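Local coordinates for protein CDP-glucose-4,6-dehydratase (Yersinia pseudotuberculosis, PDB 1RKX) that probably catalyses the NAD-dependent dehydration of CDP-D-glucose to CDP-4-dehydro-6-deoxy-D-glucose, as a member of the short-chain dehydrogenase/reductase family, at residues Lys125-Tyr136 with Gly185-Asn195; Glu255-Gly263 with Leu305-Trp316. All blocks are in the same frame, centred on the assembly; numbering follows the deposited sequence.

Both contacts involve one parallel sheet, the Rossmann sheet of the family, in which strands 126-130, 187-192 and 259-261 are consecutive neighbours. Contact 1 (125-136 with 185-195) joins the first two; contact 2 (255-263 with 305-316) joins the third, outermost within the chain, to helix 308-314. Their centres lie about 11 Å apart, and along the chain contact 1 is complete before contact 2 begins. They meet directly where the backbone N of R192 lies 2.7 Å from W260 O, a probable hydrogen bond. The nicotinamide end of NAD sits at contact 1; in contact 2 the helix packs on the outer strand, and residues of 305-316 touch a second subunit.

Contact 1: residues Lys125-Tyr136 with Gly185-Asn195; sequences KAVVNITSDKCY and GTAVATVRAGN. With NAD (nicotinamide-adenine-dinucleotide), chain G.
Strands 126-130 and 187-192 run parallel, their short axes 4.6 Å apart, and a ladder of six backbone hydrogen bonds from A187 N to K125 O up to T131 N to V191 O ties them in register. On one face V191 touches both V128 and I130: its CG1 meets V128 CG1 at 3.7 Å, and CG2 reaches I130 CG1 at 3.5 Å. On the other, V127 and V188 lie side by side. Near the C-terminal ends of the strands R192, extended from CG to NE, sends NH1 to Y136 OH at 2.8 Å; the hydroxyl lies near the guanidinium plane and probably also hydrogen-bonds to N261 on the neighbouring strand, while the NE end forms a salt bridge with E165. S132 OG accepts from K134 N in an ST turn and also bonds Y157 OH. A water joins D133 OD2 to N195 ND2, bridging the two loops. The nicotinamide ring rests here: A193 O is 3.2 Å from NAD C5N, G194 CA is 3.5 Å from NAD C4N, and I130 CG2 touches the ribose. Adjacent parallel strands carrying the nicotinamide half of NAD at their C-terminal ends are as expected of the Rossmann fold of short-chain dehydrogenases/reductases.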
# COMPACT_ATOMS: atom_id res chain seq x y z
N LYS C 125 7.39 -3.75 -33.83
CA LYS C 125 6.25 -2.94 -33.41
C LYS C 125 5.62 -3.38 -32.09
O LYS C 125 5.17 -2.55 -31.30
CB LYS C 125 5.18 -2.95 -34.51
CG LYS C 125 5.63 -2.39 -35.86
CD LYS C 125 5.18 -0.94 -36.05
CE LYS C 125 5.81 -0.03 -35.02
NZ LYS C 125 5.15 1.30 -34.92
N ALA C 126 5.60 -4.69 -31.85
CA ALA C 126 5.01 -5.21 -30.62
C ALA C 126 5.84 -6.32 -30.00
O ALA C 126 6.28 -7.25 -30.67
CB ALA C 126 3.60 -5.73 -30.90
N VAL C 127 6.05 -6.21 -28.69
CA VAL C 127 6.82 -7.20 -27.95
C VAL C 127 5.97 -7.67 -26.78
O VAL C 127 5.52 -6.87 -25.95
CB VAL C 127 8.15 -6.62 -27.41
CG1 VAL C 127 8.93 -7.72 -26.66
CG2 VAL C 127 8.98 -6.07 -28.55
N VAL C 128 5.74 -8.98 -26.71
CA VAL C 128 4.97 -9.55 -25.63
C VAL C 128 5.88 -10.52 -24.89
O VAL C 128 6.20 -11.60 -25.38
CB VAL C 128 3.73 -10.31 -26.16
CG1 VAL C 128 3.04 -11.03 -25.00
CG2 VAL C 128 2.77 -9.32 -26.80
N ASN C 129 6.30 -10.11 -23.70
CA ASN C 129 7.19 -10.92 -22.90
C ASN C 129 6.42 -11.72 -21.85
O ASN C 129 5.82 -11.15 -20.94
CB ASN C 129 8.23 -10.02 -22.22
CG ASN C 129 9.07 -10.76 -21.22
OD1 ASN C 129 9.25 -11.98 -21.33
ND2 ASN C 129 9.62 -10.04 -20.25
N ILE C 130 6.45 -13.03 -22.00
CA ILE C 130 5.77 -13.93 -21.08
C ILE C 130 6.64 -14.12 -19.83
O ILE C 130 7.76 -14.64 -19.90
CB ILE C 130 5.52 -15.32 -21.71
CG1 ILE C 130 4.38 -15.25 -22.72
CG2 ILE C 130 5.17 -16.34 -20.63
CD1 ILE C 130 4.67 -14.37 -23.92
N THR C 131 6.12 -13.69 -18.69
CA THR C 131 6.85 -13.85 -17.45
C THR C 131 6.18 -14.99 -16.68
O THR C 131 6.38 -16.16 -17.02
CB THR C 131 6.88 -12.53 -16.64
OG1 THR C 131 5.55 -12.08 -16.37
CG2 THR C 131 7.62 -11.46 -17.43
N SER C 132 5.36 -14.67 -15.68
CA SER C 132 4.69 -15.72 -14.92
C SER C 132 3.71 -15.14 -13.91
O SER C 132 3.84 -13.98 -13.53
CB SER C 132 5.71 -16.57 -14.17
OG SER C 132 5.07 -17.54 -13.35
N ASP C 133 2.74 -15.94 -13.50
CA ASP C 133 1.80 -15.48 -12.48
C ASP C 133 2.59 -15.42 -11.16
O ASP C 133 2.19 -14.74 -10.22
CB ASP C 133 0.60 -16.44 -12.37
CG ASP C 133 1.01 -17.85 -11.97
OD1 ASP C 133 2.00 -18.36 -12.53
OD2 ASP C 133 0.32 -18.44 -11.10
N LYS C 134 3.73 -16.10 -11.13
CA LYS C 134 4.58 -16.14 -9.93
C LYS C 134 5.56 -14.96 -9.80
O LYS C 134 6.42 -14.97 -8.92
CB LYS C 134 5.37 -17.45 -9.89
CG LYS C 134 4.51 -18.70 -9.97
CD LYS C 134 3.46 -18.71 -8.87
CE LYS C 134 2.53 -19.91 -9.00
NZ LYS C 134 3.25 -21.21 -8.83
N CYS C 135 5.44 -13.95 -10.65
CA CYS C 135 6.36 -12.82 -10.56
C CYS C 135 6.04 -11.92 -9.37
O CYS C 135 6.87 -11.11 -8.96
CB CYS C 135 6.32 -11.99 -11.85
SG CYS C 135 4.75 -11.18 -12.11
N TYR C 136 4.84 -12.05 -8.82
CA TYR C 136 4.43 -11.20 -7.70
C TYR C 136 5.00 -11.59 -6.35
O TYR C 136 5.07 -12.77 -6.02
CB TYR C 136 2.91 -11.17 -7.56
CG TYR C 136 2.17 -10.55 -8.72
CD1 TYR C 136 1.58 -11.35 -9.71
CD2 TYR C 136 2.05 -9.17 -8.83
CE1 TYR C 136 0.89 -10.78 -10.77
CE2 TYR C 136 1.36 -8.58 -9.88
CZ TYR C 136 0.78 -9.40 -10.85
OH TYR C 136 0.09 -8.83 -11.89
N GLY C 185 8.91 3.37 -32.25
CA GLY C 185 7.73 2.62 -32.66
C GLY C 185 7.54 1.25 -32.04
O GLY C 185 6.79 0.43 -32.56
N THR C 186 8.21 0.98 -30.92
CA THR C 186 8.09 -0.33 -30.28
C THR C 186 7.23 -0.28 -29.01
O THR C 186 7.52 0.49 -28.10
CB THR C 186 9.48 -0.88 -29.91
OG1 THR C 186 10.32 -0.88 -31.08
CG2 THR C 186 9.36 -2.31 -29.39
N ALA C 187 6.18 -1.10 -28.97
CA ALA C 187 5.28 -1.17 -27.83
C ALA C 187 5.60 -2.47 -27.09
O ALA C 187 5.33 -3.55 -27.60
CB ALA C 187 3.83 -1.16 -28.30
N VAL C 188 6.16 -2.34 -25.89
CA VAL C 188 6.57 -3.50 -25.10
C VAL C 188 5.69 -3.78 -23.88
O VAL C 188 5.44 -2.90 -23.07
CB VAL C 188 8.02 -3.32 -24.61
CG1 VAL C 188 8.50 -4.59 -23.89
CG2 VAL C 188 8.93 -2.99 -25.79
N ALA C 189 5.26 -5.03 -23.74
CA ALA C 189 4.41 -5.42 -22.62
C ALA C 189 4.82 -6.76 -22.03
O ALA C 189 5.56 -7.53 -22.64
CB ALA C 189 2.95 -5.49 -23.08
N THR C 190 4.35 -7.03 -20.81
CA THR C 190 4.60 -8.31 -20.17
C THR C 190 3.24 -8.94 -19.90
O THR C 190 2.25 -8.22 -19.71
CB THR C 190 5.38 -8.18 -18.83
OG1 THR C 190 4.71 -7.26 -17.96
CG2 THR C 190 6.81 -7.71 -19.09
N VAL C 191 3.18 -10.26 -19.92
CA VAL C 191 1.94 -10.97 -19.67
C VAL C 191 2.17 -11.98 -18.56
O VAL C 191 3.16 -12.71 -18.55
CB VAL C 191 1.39 -11.65 -20.95
CG1 VAL C 191 0.96 -10.59 -21.95
CG2 VAL C 191 2.44 -12.56 -21.57
N ARG C 192 1.24 -12.01 -17.61
CA ARG C 192 1.34 -12.88 -16.45
C ARG C 192 0.18 -13.87 -16.39
O ARG C 192 -0.98 -13.47 -16.32
CB ARG C 192 1.36 -11.99 -15.20
CG ARG C 192 2.40 -10.87 -15.30
CD ARG C 192 2.10 -9.69 -14.38
NE ARG C 192 3.04 -8.59 -14.59
CZ ARG C 192 2.94 -7.40 -14.03
NH1 ARG C 192 1.94 -7.13 -13.21
NH2 ARG C 192 3.86 -6.47 -14.27
N ALA C 193 0.52 -15.16 -16.40
CA ALA C 193 -0.49 -16.21 -16.36
C ALA C 193 0.14 -17.50 -15.84
O ALA C 193 1.35 -17.68 -15.92
CB ALA C 193 -1.07 -16.44 -17.75
N GLY C 194 -0.69 -18.40 -15.31
CA GLY C 194 -0.16 -19.65 -14.81
C GLY C 194 -1.19 -20.77 -14.84
O GLY C 194 -2.29 -20.60 -15.36
N ASN C 195 -0.81 -21.92 -14.30
CA ASN C 195 -1.70 -23.08 -14.24
C ASN C 195 -2.30 -23.42 -15.60
O ASN C 195 -3.51 -23.67 -15.72
CB ASN C 195 -2.83 -22.79 -13.25
CG ASN C 195 -2.34 -22.07 -12.01
OD1 ASN C 195 -1.60 -22.63 -11.21
ND2 ASN C 195 -2.75 -20.82 -11.86
PA NAD G . 8.03 -25.60 -21.73
O1A NAD G . 9.14 -26.17 -20.93
O2A NAD G . 7.15 -26.55 -22.45
O5B NAD G . 8.60 -24.55 -22.81
C5B NAD G . 9.80 -23.80 -22.49
C4B NAD G . 10.51 -23.33 -23.77
O4B NAD G . 11.66 -22.64 -23.25
C3B NAD G . 11.05 -24.49 -24.60
O3B NAD G . 10.66 -24.25 -25.96
C2B NAD G . 12.55 -24.40 -24.35
O2B NAD G . 13.35 -24.95 -25.44
C1B NAD G . 12.73 -22.92 -24.11
N9A NAD G . 13.98 -22.62 -23.43
C8A NAD G . 14.31 -22.87 -22.13
N7A NAD G . 15.54 -22.48 -21.81
C5A NAD G . 16.03 -21.94 -22.99
C6A NAD G . 17.28 -21.36 -23.30
N6A NAD G . 18.30 -21.21 -22.48
N1A NAD G . 17.46 -20.91 -24.58
C2A NAD G . 16.42 -21.06 -25.47
N3A NAD G . 15.23 -21.58 -25.29
C4A NAD G . 15.09 -22.01 -24.00
O3 NAD G . 7.19 -24.67 -20.80
PN NAD G . 5.84 -23.79 -21.10
O1N NAD G . 4.83 -24.38 -20.22
O2N NAD G . 5.51 -23.92 -22.54
O5D NAD G . 6.24 -22.35 -20.59
C5D NAD G . 6.25 -21.30 -21.56
C4D NAD G . 6.58 -19.98 -20.89
O4D NAD G . 5.44 -19.72 -20.00
C3D NAD G . 7.80 -19.89 -19.97
O3D NAD G . 8.29 -18.54 -20.00
C2D NAD G . 7.20 -20.24 -18.61
O2D NAD G . 8.05 -19.76 -17.55
C1D NAD G . 5.89 -19.51 -18.68
N1N NAD G . 4.92 -20.01 -17.71
C2N NAD G . 4.24 -21.23 -17.89
C3N NAD G . 3.19 -21.67 -16.91
C7N NAD G . 2.48 -22.92 -17.20
O7N NAD G . 1.60 -23.26 -16.39
N7N NAD G . 2.73 -23.70 -18.27
C4N NAD G . 2.99 -20.86 -15.65
C5N NAD G . 3.82 -19.62 -15.61
C6N NAD G . 4.68 -19.24 -16.54
O HOH W 1 -2.30 -18.19 -10.57

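Contact 2: residues Glu255-Gly263 with Leu305-Trp316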
# COMPACT_ATOMS: atom_id res chain seq x y z
N GLU C 255 0.01 2.77 -25.52
CA GLU C 255 -1.10 2.78 -24.58
C GLU C 255 -1.22 1.42 -23.89
O GLU C 255 -1.70 1.33 -22.76
CB GLU C 255 -2.40 3.11 -25.32
CG GLU C 255 -3.67 2.82 -24.52
CD GLU C 255 -4.93 3.28 -25.23
OE1 GLU C 255 -5.05 3.04 -26.45
OE2 GLU C 255 -5.81 3.86 -24.56
N TYR C 256 -0.79 0.37 -24.57
CA TYR C 256 -0.88 -0.97 -24.00
C TYR C 256 0.44 -1.56 -23.54
O TYR C 256 0.50 -2.73 -23.16
CB TYR C 256 -1.54 -1.90 -25.02
CG TYR C 256 -2.95 -1.47 -25.38
CD1 TYR C 256 -3.18 -0.57 -26.42
CD2 TYR C 256 -4.04 -1.93 -24.64
CE1 TYR C 256 -4.47 -0.13 -26.71
CE2 TYR C 256 -5.33 -1.49 -24.92
CZ TYR C 256 -5.54 -0.59 -25.96
OH TYR C 256 -6.82 -0.16 -26.23
N ALA C 257 1.50 -0.75 -23.57
CA ALA C 257 2.83 -1.20 -23.17
C ALA C 257 2.99 -1.23 -21.64
O ALA C 257 3.67 -0.39 -21.06
CB ALA C 257 3.90 -0.29 -23.80
N GLU C 258 2.35 -2.21 -21.01
CA GLU C 258 2.41 -2.37 -19.56
C GLU C 258 2.32 -3.85 -19.23
O GLU C 258 2.49 -4.70 -20.11
CB GLU C 258 1.22 -1.65 -18.89
CG GLU C 258 0.69 -0.46 -19.65
CD GLU C 258 -0.48 0.21 -18.95
OE1 GLU C 258 -1.36 -0.52 -18.43
OE2 GLU C 258 -0.52 1.46 -18.92
N GLY C 259 2.03 -4.16 -17.97
CA GLY C 259 1.91 -5.55 -17.55
C GLY C 259 0.45 -5.98 -17.56
O GLY C 259 -0.43 -5.17 -17.24
N TRP C 260 0.18 -7.24 -17.90
CA TRP C 260 -1.19 -7.74 -17.97
C TRP C 260 -1.40 -9.14 -17.40
O TRP C 260 -0.67 -10.07 -17.74
CB TRP C 260 -1.65 -7.77 -19.44
CG TRP C 260 -1.57 -6.46 -20.13
CD1 TRP C 260 -0.45 -5.88 -20.66
CD2 TRP C 260 -2.64 -5.54 -20.36
NE1 TRP C 260 -0.76 -4.65 -21.21
CE2 TRP C 260 -2.10 -4.42 -21.03
CE3 TRP C 260 -4.01 -5.56 -20.06
CZ2 TRP C 260 -2.88 -3.32 -21.41
CZ3 TRP C 260 -4.79 -4.46 -20.43
CH2 TRP C 260 -4.22 -3.36 -21.10
N ASN C 261 -2.43 -9.28 -16.57
CA ASN C 261 -2.79 -10.56 -15.96
C ASN C 261 -3.82 -11.30 -16.82
O ASN C 261 -4.76 -10.70 -17.33
CB ASN C 261 -3.47 -10.34 -14.60
CG ASN C 261 -2.52 -9.93 -13.50
OD1 ASN C 261 -2.96 -9.46 -12.45
ND2 ASN C 261 -1.23 -10.13 -13.70
N PHE C 262 -3.65 -12.62 -16.94
CA PHE C 262 -4.61 -13.44 -17.67
C PHE C 262 -4.86 -14.69 -16.83
O PHE C 262 -3.93 -15.39 -16.43
CB PHE C 262 -4.11 -13.82 -19.07
CG PHE C 262 -4.01 -12.65 -20.02
CD1 PHE C 262 -2.79 -12.05 -20.28
CD2 PHE C 262 -5.15 -12.15 -20.64
CE1 PHE C 262 -2.69 -10.97 -21.15
CE2 PHE C 262 -5.07 -11.06 -21.51
CZ PHE C 262 -3.84 -10.47 -21.77
N GLY C 263 -6.13 -14.95 -16.56
CA GLY C 263 -6.49 -16.10 -15.76
C GLY C 263 -7.97 -16.40 -15.87
O GLY C 263 -8.71 -15.63 -16.47
N LEU C 305 -4.83 -14.40 -9.79
CA LEU C 305 -4.68 -13.07 -10.35
C LEU C 305 -6.00 -12.36 -10.59
O LEU C 305 -7.02 -12.99 -10.87
CB LEU C 305 -3.93 -13.16 -11.69
CG LEU C 305 -2.59 -13.89 -11.74
CD1 LEU C 305 -2.04 -13.85 -13.16
CD2 LEU C 305 -1.62 -13.25 -10.77
N ASP C 306 -5.98 -11.04 -10.46
CA ASP C 306 -7.17 -10.24 -10.72
C ASP C 306 -6.98 -9.82 -12.18
O ASP C 306 -6.00 -9.14 -12.50
CB ASP C 306 -7.21 -9.01 -9.83
CG ASP C 306 -8.44 -8.16 -10.06
OD1 ASP C 306 -8.75 -7.85 -11.23
OD2 ASP C 306 -9.11 -7.80 -9.07
N CYS C 307 -7.89 -10.23 -13.05
CA CYS C 307 -7.77 -9.91 -14.47
C CYS C 307 -8.76 -8.86 -14.95
O CYS C 307 -9.22 -8.90 -16.10
CB CYS C 307 -7.94 -11.19 -15.30
SG CYS C 307 -6.72 -12.46 -14.89
N SER C 308 -9.08 -7.91 -14.08
CA SER C 308 -10.01 -6.83 -14.41
C SER C 308 -9.44 -5.93 -15.51
O SER C 308 -10.17 -5.42 -16.35
CB SER C 308 -10.31 -5.98 -13.17
OG SER C 308 -10.95 -6.75 -12.16
N LYS C 309 -8.12 -5.74 -15.50
CA LYS C 309 -7.46 -4.89 -16.48
C LYS C 309 -7.60 -5.43 -17.91
O LYS C 309 -7.99 -4.70 -18.82
CB LYS C 309 -5.98 -4.74 -16.12
CG LYS C 309 -5.22 -3.71 -16.93
CD LYS C 309 -3.77 -3.71 -16.49
CE LYS C 309 -2.93 -2.73 -17.25
NZ LYS C 309 -1.56 -2.67 -16.66
N ALA C 310 -7.27 -6.71 -18.10
CA ALA C 310 -7.38 -7.35 -19.41
C ALA C 310 -8.83 -7.28 -19.90
O ALA C 310 -9.10 -7.01 -21.07
CB ALA C 310 -6.94 -8.80 -19.31
N LYS C 311 -9.77 -7.54 -18.99
CA LYS C 311 -11.18 -7.51 -19.33
C LYS C 311 -11.65 -6.12 -19.77
O LYS C 311 -12.26 -5.97 -20.82
CB LYS C 311 -12.02 -7.98 -18.14
CG LYS C 311 -13.52 -7.84 -18.36
CD LYS C 311 -14.31 -8.25 -17.13
CE LYS C 311 -15.81 -8.07 -17.37
NZ LYS C 311 -16.62 -8.64 -16.27
N MET C 312 -11.35 -5.13 -18.94
CA MET C 312 -11.75 -3.75 -19.19
C MET C 312 -11.03 -3.03 -20.33
O MET C 312 -11.66 -2.39 -21.17
CB MET C 312 -11.58 -2.92 -17.91
CG MET C 312 -12.36 -3.42 -16.71
SD MET C 312 -14.13 -3.13 -16.86
CE MET C 312 -14.71 -4.76 -17.34
N GLN C 313 -9.71 -3.13 -20.36
CA GLN C 313 -8.93 -2.44 -21.38
C GLN C 313 -8.69 -3.19 -22.69
O GLN C 313 -8.46 -2.56 -23.72
CB GLN C 313 -7.58 -2.00 -20.79
CG GLN C 313 -7.71 -0.87 -19.79
CD GLN C 313 -6.39 -0.52 -19.14
OE1 GLN C 313 -5.38 -0.35 -19.82
NE2 GLN C 313 -6.39 -0.40 -17.82
N LEU C 314 -8.75 -4.51 -22.65
CA LEU C 314 -8.54 -5.30 -23.86
C LEU C 314 -9.82 -5.94 -24.36
O LEU C 314 -9.89 -6.39 -25.50
CB LEU C 314 -7.51 -6.41 -23.62
CG LEU C 314 -6.05 -6.05 -23.38
CD1 LEU C 314 -5.28 -7.33 -23.05
CD2 LEU C 314 -5.47 -5.38 -24.60
N GLY C 315 -10.84 -5.98 -23.51
CA GLY C 315 -12.08 -6.61 -23.90
C GLY C 315 -11.87 -8.11 -23.92
O GLY C 315 -12.60 -8.85 -24.58
N TRP C 316 -10.86 -8.57 -23.18
CA TRP C 316 -10.55 -9.99 -23.10
C TRP C 316 -11.48 -10.72 -22.16
O TRP C 316 -12.00 -10.12 -21.21
CB TRP C 316 -9.12 -10.21 -22.60
CG TRP C 316 -8.75 -11.67 -22.55
CD1 TRP C 316 -8.43 -12.46 -23.61
CD2 TRP C 316 -8.72 -12.51 -21.39
NE1 TRP C 316 -8.19 -13.75 -23.18
CE2 TRP C 316 -8.37 -13.81 -21.82
CE3 TRP C 316 -8.96 -12.29 -20.02
CZ2 TRP C 316 -8.25 -14.89 -20.94
CZ3 TRP C 316 -8.84 -13.37 -19.14
CH2 TRP C 316 -8.49 -14.66 -19.61
O HOH W 2 -6.30 1.28 -22.51
O HOH W 3 -3.62 0.76 -17.59
O HOH W 4 -5.78 -8.21 -16.40
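K309 runs out straight over one face of W260, with CG anti to its backbone N (chi1 -171°) and the chain fully extended beyond it, while W260 turns CG anti to its own carbonyl carbon (chi1 -56°) and presents its ring to helix 308-314. The lysine chain crosses the indole at about a right angle: CE stands 3.9 Å from the centroid of the W260 six-membered ring in a CH-pi contact, and NZ makes a cation-pi contact above the same ring. Beyond it NZ donates to G259 O at 2.8 Å, in the carbonyl plane, and forms a salt bridge with E258 OE1 whose hydrogen bond is weak. L314 packs on the opposite indole face, its CG 3.6 Å from W260 CZ3, so the ring is sandwiched between lysine and leucine. Rotation of the ring is further restrained by W260 NE1, which donates to Y256 O, an acceptor also used by E258 N. L314 spreads its two methyls: CD2 packs on Y256, and CD1 meets F262 CZ at 3.7 Å. F262 points its edge at the face of W316, T-shaped with planes at 84°, F262 CD2 lying over the centre of the W316 ring; W316 NE1 is bonded to S240. A310 CB packs against N261 O and F262 CE2. One water joins E258 OE1 to Q313 NE2; a second accepts from A310 N and lies close to N261 O. At the helix start D306 OD1 accepts from both S308 N, an Asx turn, and S308 OG, and that hydroxyl also bonds K304 of the second subunit. The lysine charge is thus met by a carbonyl, a carboxylate and a pi face together, which probably favours its protonated state although the residue is buried.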